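PDB 3LI8: hypothetical sensory transduction histidine kinase from Methanosarcina mazei, which is probably a membrane-bound sensor kinase that transfers a phosphoryl group from ATP to a protein histidine, this chain being its Cache sensor domain. Local coordinates for residues V151-P156 against A167-P172. Numbering follows the deposited sequence.
Sequences VSYDSP and AGVDVP
Ser152 and Asp170 face each other as a non-hydrogen-bonded pair of an antiparallel ladder, and their side chains make the bond that their backbones do not. Ser152 OG donates to Asp170 OD1 at 2.6 Å. The hydroxyl comes from above the carboxylate plane, 47° out of it. Ser152 OG also bonds to Tyr143 OH. Asp170 OD1 is shared with Tyr76 OH, and Asp170 OD2 takes Tyr106 OH, so the buried carboxylate is held at both oxygens. A sulfate, probably from the crystallisation liquor, lies next to it; this may mark the Cache ligand pocket. An alanine in place of Asp170 would probably leave Tyr106 OH without this carboxylate partner and cost Ser152 OG and Tyr76 OH one bond each.

On the other face, Tyr153 can be followed outward. Its CB lies 3.8 Å from Val169 CG2. With CG anti to the carbonyl carbon (chi1 -73°), the ring swings to the side of Val169 and Val171. Val171 CG2 meets the ring edge near its plane, 3.6 Å from Tyr153 CD2 and equally close to CE2. The side chain of Tyr153 also touches Met33 of helix 13-48.

The backbones run antiparallel, at 173°, with paired bonds at Val151–Val171, Tyr153–Val169 and Ser155–Ala167. The straightest is Ser155 N to Ala167 O, 2.8 Å long. Gly168 faces Asp154, where a side chain would run into Asp154 OD1. That oxygen is bonded to Tyr76 OH, so one tyrosine ties both aspartates.

The two segments belong to the hairpin of strands 148-159 and 162-172, inside the larger antiparallel sheet of the Cache domain. Strand 74-79 pairs with 162-172, and strands 138-139 and 143-145 pair with 148-159. Long helix 13-48 packs on the face of Tyr153, Ser155 and Val171, while helix 126-134 touches Asp154 on the other.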
# COMPACT_ATOMS: atom_id res chain seq x y z
N VAL A 151 3.33 -2.45 -0.49
CA VAL A 151 2.04 -2.30 -1.22
C VAL A 151 2.45 -1.68 -2.57
O VAL A 151 3.58 -1.12 -2.69
CB VAL A 151 1.05 -1.33 -0.56
CG1 VAL A 151 0.38 -1.98 0.67
CG2 VAL A 151 1.78 -0.01 -0.18
N SER A 152 1.54 -1.71 -3.53
CA SER A 152 1.76 -1.18 -4.91
C SER A 152 0.64 -0.19 -5.20
O SER A 152 -0.53 -0.50 -4.96
CB SER A 152 1.69 -2.33 -5.94
OG SER A 152 2.69 -3.34 -5.64
N TYR A 153 1.04 0.97 -5.69
CA TYR A 153 0.12 2.03 -6.15
C TYR A 153 0.18 1.93 -7.66
O TYR A 153 1.27 1.96 -8.23
CB TYR A 153 0.69 3.38 -5.78
CG TYR A 153 0.60 3.69 -4.28
CD1 TYR A 153 -0.47 4.44 -3.74
CD2 TYR A 153 1.59 3.22 -3.39
CE1 TYR A 153 -0.52 4.70 -2.37
CE2 TYR A 153 1.49 3.45 -2.00
CZ TYR A 153 0.44 4.19 -1.54
OH TYR A 153 0.43 4.46 -0.20
N ASP A 154 -0.96 1.84 -8.34
CA ASP A 154 -0.91 1.69 -9.82
C ASP A 154 -2.00 2.56 -10.42
O ASP A 154 -3.13 2.52 -9.95
CB ASP A 154 -1.17 0.22 -10.22
CG ASP A 154 -0.15 -0.70 -9.62
OD1 ASP A 154 0.96 -0.75 -10.18
OD2 ASP A 154 -0.40 -1.25 -8.51
N SER A 155 -1.62 3.30 -11.45
CA SER A 155 -2.59 4.19 -12.15
C SER A 155 -2.71 3.81 -13.60
O SER A 155 -1.71 3.48 -14.25
CB SER A 155 -2.02 5.65 -12.11
OG SER A 155 -2.10 6.09 -10.75
N PRO A 156 -3.95 3.79 -14.14
CA PRO A 156 -4.16 3.45 -15.52
C PRO A 156 -3.65 4.57 -16.45
O PRO A 156 -3.83 5.76 -16.15
CB PRO A 156 -5.71 3.26 -15.60
CG PRO A 156 -6.26 4.17 -14.55
CD PRO A 156 -5.20 4.07 -13.42
N ALA A 167 1.07 2.76 -14.83
CA ALA A 167 2.31 3.20 -14.23
C ALA A 167 2.16 2.86 -12.74
O ALA A 167 1.08 3.06 -12.15
CB ALA A 167 2.48 4.72 -14.40
N GLY A 168 3.24 2.40 -12.13
CA GLY A 168 3.15 1.94 -10.77
C GLY A 168 4.38 2.25 -9.96
O GLY A 168 5.45 2.36 -10.48
N VAL A 169 4.20 2.35 -8.64
CA VAL A 169 5.33 2.27 -7.71
C VAL A 169 5.07 1.27 -6.61
O VAL A 169 3.93 1.09 -6.17
CB VAL A 169 5.61 3.66 -7.11
CG1 VAL A 169 5.84 4.69 -8.27
CG2 VAL A 169 4.42 4.13 -6.24
N ASP A 170 6.16 0.64 -6.17
CA ASP A 170 6.11 -0.34 -5.09
C ASP A 170 6.78 0.30 -3.90
O ASP A 170 7.82 0.93 -4.01
CB ASP A 170 6.85 -1.59 -5.58
CG ASP A 170 6.03 -2.43 -6.56
OD1 ASP A 170 4.83 -2.22 -6.71
OD2 ASP A 170 6.61 -3.38 -7.17
N VAL A 171 6.11 0.20 -2.75
CA VAL A 171 6.44 0.94 -1.53
C VAL A 171 6.72 -0.04 -0.38
O VAL A 171 5.78 -0.67 0.09
CB VAL A 171 5.30 1.87 -1.16
CG1 VAL A 171 5.60 2.73 0.12
CG2 VAL A 171 5.03 2.78 -2.40
N PRO A 172 7.98 -0.14 0.07
CA PRO A 172 8.21 -1.01 1.26
C PRO A 172 7.51 -0.44 2.49
O PRO A 172 7.42 0.81 2.70
CB PRO A 172 9.72 -0.91 1.53
CG PRO A 172 10.34 -0.47 0.29
CD PRO A 172 9.26 0.35 -0.51